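Local coordinates for protein adenosine kinase, putative (PDB 3OTX) that probably phosphorylates adenosine to AMP with ATP in purine salvage, a magnesium-dependent kinase of the PfkB carbohydrate kinase family, at residues D240-I245 with S271-T276; R247-E252 with R261-T266. The protein carries 1 engineered substitution. All coordinates share one frame; numbering follows the deposited sequence.

Interaction 1: D240-I245 with S271-T276; sequences DCVEEI and STVLAT
Val273, on strand 270-276, meets the first turn of helix 242-251 through its two methyl groups, and no hydrogen bond joins 240-245 to 271-276. The closest apolar pair is Val242 CG1 with Val273 CG2, 3.7 Å apart, two branches that meet at a slant. Val242 CB points toward the strand, and a chi1 of 179°, with CG1 anti to the backbone N, sets that methyl against Val273 CG2. The other methyl, Val273 CG1, sits 3.9 Å from the backbone CA of Glu243, while Val273 CG2 is 4.1 Å from Glu243 CG; the glutamate uses its aliphatic stem here, its extended chain running at about a right angle to the valine.

Among polar interactions, Cys241 holds the N-cap position, and its carbonyl O takes Ile245 N in the helical pattern. Glu244, on the side turned from the strand, forms salt bridges with Arg247 and Arg248 one turn on. Val273 also packs on Val280 of strand 279-283 and on Ala246, so it is packed between helix 242-251 and the neighbouring strand. This is helix-on-sheet packing at the antiparallel edge of the large sheet in the ribokinase-like fold.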
# COMPACT_ATOMS: atom_id res chain seq x y z
N ASP A 240 15.22 2.74 18.58
CA ASP A 240 13.89 2.16 18.34
C ASP A 240 12.78 3.16 18.67
O ASP A 240 11.60 2.79 18.77
CB ASP A 240 13.70 0.84 19.12
CG ASP A 240 13.53 1.06 20.63
OD1 ASP A 240 13.76 2.19 21.10
OD2 ASP A 240 13.18 0.09 21.34
N CYS A 241 13.16 4.42 18.84
CA CYS A 241 12.22 5.48 19.12
C CYS A 241 11.60 6.00 17.82
O CYS A 241 12.29 6.61 17.01
CB CYS A 241 12.96 6.60 19.85
SG CYS A 241 11.97 8.01 20.24
N VAL A 242 10.31 5.74 17.62
CA VAL A 242 9.65 6.06 16.37
C VAL A 242 9.71 7.55 16.04
O VAL A 242 9.89 7.92 14.87
CB VAL A 242 8.20 5.52 16.36
CG1 VAL A 242 7.48 5.88 15.07
CG2 VAL A 242 8.22 4.00 16.59
N GLU A 243 9.56 8.40 17.06
CA GLU A 243 9.69 9.84 16.84
C GLU A 243 11.09 10.17 16.31
O GLU A 243 11.21 10.93 15.36
CB GLU A 243 9.38 10.63 18.11
CG GLU A 243 7.88 10.67 18.39
CD GLU A 243 7.53 11.61 19.54
OE1 GLU A 243 8.20 12.64 19.72
OE2 GLU A 243 6.56 11.29 20.26
N GLU A 244 12.11 9.58 16.90
CA GLU A 244 13.50 9.86 16.48
C GLU A 244 13.77 9.31 15.08
O GLU A 244 14.39 9.97 14.25
CB GLU A 244 14.51 9.30 17.51
CG GLU A 244 15.99 9.50 17.16
CD GLU A 244 16.38 10.97 17.04
OE1 GLU A 244 15.64 11.85 17.53
OE2 GLU A 244 17.42 11.24 16.41
N ILE A 245 13.25 8.12 14.79
CA ILE A 245 13.39 7.55 13.44
C ILE A 245 12.75 8.48 12.41
O ILE A 245 13.34 8.74 11.35
CB ILE A 245 12.82 6.11 13.37
CG1 ILE A 245 13.57 5.22 14.37
CG2 ILE A 245 12.94 5.52 11.96
CD1 ILE A 245 12.89 3.86 14.65
N SER A 271 -0.50 6.76 19.13
CA SER A 271 -0.57 7.89 18.20
C SER A 271 0.31 7.76 16.94
O SER A 271 1.35 7.10 16.94
CB SER A 271 -0.27 9.20 18.94
OG SER A 271 1.08 9.22 19.35
N THR A 272 -0.17 8.35 15.86
CA THR A 272 0.55 8.39 14.62
C THR A 272 1.61 9.48 14.71
O THR A 272 1.35 10.59 15.18
CB THR A 272 -0.40 8.66 13.44
OG1 THR A 272 -1.19 7.49 13.21
CG2 THR A 272 0.39 8.96 12.16
N VAL A 273 2.81 9.13 14.28
CA VAL A 273 3.97 10.06 14.34
C VAL A 273 4.05 10.79 12.99
O VAL A 273 4.00 10.18 11.94
CB VAL A 273 5.28 9.29 14.65
CG1 VAL A 273 6.52 10.20 14.53
CG2 VAL A 273 5.23 8.70 16.03
N LEU A 274 4.07 12.11 13.05
CA LEU A 274 4.05 12.95 11.86
C LEU A 274 5.25 13.89 11.94
O LEU A 274 5.34 14.69 12.86
CB LEU A 274 2.76 13.78 11.82
CG LEU A 274 2.56 14.84 10.73
CD1 LEU A 274 2.61 14.24 9.31
CD2 LEU A 274 1.25 15.63 10.89
N ALA A 275 6.20 13.77 11.00
CA ALA A 275 7.42 14.62 11.06
C ALA A 275 7.65 15.34 9.77
O ALA A 275 7.45 14.79 8.69
CB ALA A 275 8.64 13.80 11.41
N THR A 276 8.11 16.59 9.90
CA THR A 276 8.53 17.39 8.75
C THR A 276 9.78 18.18 9.19
O THR A 276 10.22 18.05 10.34
CB THR A 276 7.45 18.38 8.31
OG1 THR A 276 7.36 19.42 9.29
CG2 THR A 276 6.06 17.74 8.10

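Interaction 2: R247-E252 with R261-T266. With AP5 (bis(adenosine)-5'-pentaphosphate), chain C.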
# COMPACT_ATOMS: atom_id res chain seq x y z
N ARG A 247 12.22 11.81 12.71
CA ARG A 247 13.07 13.00 12.66
C ARG A 247 14.23 12.76 11.70
O ARG A 247 14.52 13.59 10.82
CB ARG A 247 13.61 13.28 14.08
CG ARG A 247 14.36 14.57 14.29
CD ARG A 247 14.54 14.80 15.80
NE ARG A 247 13.29 15.27 16.42
CZ ARG A 247 12.60 14.64 17.38
NH1 ARG A 247 13.01 13.48 17.90
NH2 ARG A 247 11.49 15.19 17.83
N ARG A 248 14.91 11.64 11.88
CA ARG A 248 16.08 11.32 11.05
C ARG A 248 15.69 11.02 9.58
O ARG A 248 16.46 11.30 8.65
CB ARG A 248 16.88 10.17 11.64
CG ARG A 248 17.44 10.39 13.02
CD ARG A 248 18.23 9.19 13.46
NE ARG A 248 18.62 9.28 14.87
CZ ARG A 248 19.47 8.46 15.47
NH1 ARG A 248 20.05 7.48 14.78
NH2 ARG A 248 19.76 8.63 16.75
N ALA A 249 14.53 10.43 9.34
CA ALA A 249 14.13 10.15 7.95
C ALA A 249 13.82 11.45 7.24
O ALA A 249 13.89 11.54 6.01
CB ALA A 249 12.91 9.22 7.92
N VAL A 250 13.47 12.47 8.01
CA VAL A 250 13.22 13.78 7.43
C VAL A 250 14.54 14.41 6.97
O VAL A 250 14.63 14.88 5.83
CB VAL A 250 12.44 14.72 8.38
CG1 VAL A 250 12.51 16.17 7.90
CG2 VAL A 250 10.99 14.23 8.50
N SER A 251 15.55 14.40 7.84
CA SER A 251 16.72 15.24 7.62
C SER A 251 17.99 14.48 7.20
O SER A 251 18.98 15.10 6.76
CB SER A 251 17.00 16.06 8.86
OG SER A 251 17.30 15.20 9.95
N GLU A 252 17.98 13.16 7.35
CA GLU A 252 19.20 12.41 7.15
C GLU A 252 19.12 11.53 5.91
O GLU A 252 20.15 11.21 5.32
CB GLU A 252 19.55 11.61 8.41
CG GLU A 252 19.90 12.53 9.60
CD GLU A 252 20.31 11.80 10.85
OE1 GLU A 252 20.76 10.64 10.78
OE2 GLU A 252 20.27 12.43 11.94
N ARG A 261 9.97 17.09 2.68
CA ARG A 261 9.90 15.70 3.11
C ARG A 261 9.00 15.55 4.34
O ARG A 261 9.10 16.33 5.30
CB ARG A 261 11.36 15.21 3.34
CG ARG A 261 11.58 13.97 4.18
CD ARG A 261 11.13 12.64 3.52
NE ARG A 261 11.79 12.28 2.24
CZ ARG A 261 13.09 11.99 2.08
NH1 ARG A 261 13.95 12.05 3.09
NH2 ARG A 261 13.54 11.66 0.87
N VAL A 262 8.08 14.58 4.28
CA VAL A 262 7.13 14.29 5.35
C VAL A 262 7.31 12.81 5.69
O VAL A 262 7.43 11.98 4.78
CB VAL A 262 5.66 14.53 4.90
CG1 VAL A 262 4.63 14.25 6.04
CG2 VAL A 262 5.48 15.93 4.33
N VAL A 263 7.28 12.47 6.97
CA VAL A 263 7.34 11.08 7.37
C VAL A 263 6.15 10.81 8.28
O VAL A 263 5.88 11.58 9.21
CB VAL A 263 8.68 10.76 8.05
CG1 VAL A 263 8.78 9.31 8.46
CG2 VAL A 263 9.89 11.09 7.11
N VAL A 264 5.43 9.72 8.01
CA VAL A 264 4.23 9.37 8.77
C VAL A 264 4.35 7.91 9.20
O VAL A 264 4.39 7.03 8.34
CB VAL A 264 2.98 9.47 7.86
CG1 VAL A 264 1.70 9.11 8.65
CG2 VAL A 264 2.84 10.87 7.25
N PHE A 265 4.40 7.65 10.50
CA PHE A 265 4.52 6.28 11.02
C PHE A 265 3.33 6.00 11.93
O PHE A 265 3.16 6.65 12.98
CB PHE A 265 5.80 6.08 11.85
CG PHE A 265 7.08 6.15 11.08
CD1 PHE A 265 7.14 5.68 9.77
CD2 PHE A 265 8.24 6.66 11.69
CE1 PHE A 265 8.35 5.72 9.06
CE2 PHE A 265 9.45 6.70 10.99
CZ PHE A 265 9.48 6.23 9.67
N THR A 266 2.51 5.04 11.53
CA THR A 266 1.34 4.65 12.30
C THR A 266 1.75 3.66 13.39
O THR A 266 2.75 2.93 13.26
CB THR A 266 0.23 4.05 11.43
OG1 THR A 266 0.72 2.88 10.76
CG2 THR A 266 -0.22 5.05 10.36
PA AP5 C . -1.46 0.05 12.02
O1A AP5 C . -1.66 -1.20 12.86
O2A AP5 C . -0.29 0.91 12.45
O3A AP5 C . -1.23 -0.26 10.45
PB AP5 C . -0.39 -1.49 9.82
O1B AP5 C . 0.56 -2.11 10.80
O2B AP5 C . 0.17 -1.00 8.53
O3B AP5 C . -1.61 -2.49 9.56
PG AP5 C . -1.70 -4.06 9.31
O1G AP5 C . -3.07 -4.48 9.73
O2G AP5 C . -0.70 -4.88 10.09
O3G AP5 C . -1.58 -4.09 7.77
PD AP5 C . -1.58 -5.34 6.74
O1D AP5 C . -1.72 -6.69 7.42
O2D AP5 C . -0.40 -5.11 5.84
O3D AP5 C . -2.97 -5.09 5.97
PE AP5 C . -3.19 -4.14 4.69
O1E AP5 C . -2.37 -2.89 4.84
O2E AP5 C . -4.69 -3.99 4.43
O5F AP5 C . -2.85 0.84 11.99
C5F AP5 C . -3.04 1.97 11.14
C4F AP5 C . -4.15 2.83 11.69
O4F AP5 C . -5.33 2.03 11.88
C3F AP5 C . -3.88 3.39 13.09
O3F AP5 C . -3.18 4.60 12.99
C2F AP5 C . -5.26 3.50 13.69
O2F AP5 C . -5.88 4.67 13.23
C1F AP5 C . -5.99 2.31 13.05
N9A AP5 C . -5.95 1.07 13.89
C8A AP5 C . -5.22 -0.09 13.62
N7A AP5 C . -5.48 -0.98 14.62
C5A AP5 C . -6.36 -0.42 15.48
C6A AP5 C . -7.00 -0.87 16.62
N6A AP5 C . -6.88 -2.13 17.04
N1A AP5 C . -7.87 -0.02 17.27
C2A AP5 C . -8.15 1.25 16.80
N3A AP5 C . -7.52 1.68 15.65
C4A AP5 C . -6.67 0.86 15.00
O5J AP5 C . -2.52 -5.00 3.47
C5J AP5 C . -3.05 -6.27 3.13
C4J AP5 C . -2.84 -6.39 1.63
O4J AP5 C . -1.45 -6.58 1.33
C3J AP5 C . -3.51 -7.62 1.01
O3J AP5 C . -4.67 -7.18 0.32
C2J AP5 C . -2.43 -8.22 0.09
O2J AP5 C . -2.91 -8.54 -1.21
C1J AP5 C . -1.41 -7.11 0.03
N9B AP5 C . -0.06 -7.57 -0.31
C8B AP5 C . 0.66 -8.50 0.39
N7B AP5 C . 1.83 -8.68 -0.27
C5B AP5 C . 1.85 -7.87 -1.38
C6B AP5 C . 2.79 -7.65 -2.39
N6B AP5 C . 3.94 -8.33 -2.49
N1B AP5 C . 2.43 -6.77 -3.37
C2B AP5 C . 1.27 -6.03 -3.36
N3B AP5 C . 0.32 -6.28 -2.39
C4B AP5 C . 0.64 -7.17 -1.40
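Ala249 and Val250 pack on Arg261 and Val263 where the chain leaves helix 242-251 and re-enters the large sheet of the ribokinase-like fold as strand 262-267, in the beta-alpha-beta connection from parallel strand 220-224, which also holds helix 225-235. A single methyl, Val263 CG2, serves both helix residues: it lies 3.6 Å from Ala249 CB and also 3.6 Å from Val250 CG2.

At the start of the strand, Arg261 folds back against the last turn of the helix, its chain bent at chi2 (70°) and chi3 (60°). That bend brings NH1 to within 3.0 Å of Ala249 O, in a hydrogen bond almost in line with the carbonyl but bent at the hydrogen (134°), the oxygen lying somewhat out of the guanidinium plane. Arg261 CG meanwhile rests 3.6 Å from Val250 O. The guanidinium is bonded to four backbone carbonyls in all: NE binds Thr218 O, NH2 binds Pro254 O and NH1 also reaches Val253 O, which should fix its rotation in this buried place.

Further along the strand, Val263 CG1 sits over one face of the Phe265 ring, offset toward its rim. At the far end Thr266, an ADP-site residue, donates from OG1 to AP5 O2A on the alpha phosphate at 2.8 Å.

Interactions 1 and 2 are successive parts of one interface, with centres about 7 Å apart. Both ends of helix 242-251 reach both strands: Val242 CG1 lies 3.6 Å from Phe265 CD2, and Val250 CG2 is 3.6 Å from Ala275 O. The two strands are antiparallel neighbours, joined by probable hydrogen bonds from Val273 N to Phe265 O and from Ala275 N to Val263 O, each 2.8 Å. Their hairpin end reaches the nucleotide, with the ADP-site residue Thr266 on one strand and Thr272, which touches AP5, on the other; Asn224, which Thr266 touches, also hydrogen-bonds AP5. The helix packing itself stands back, the Val242 side chain being about 10 Å from AP5.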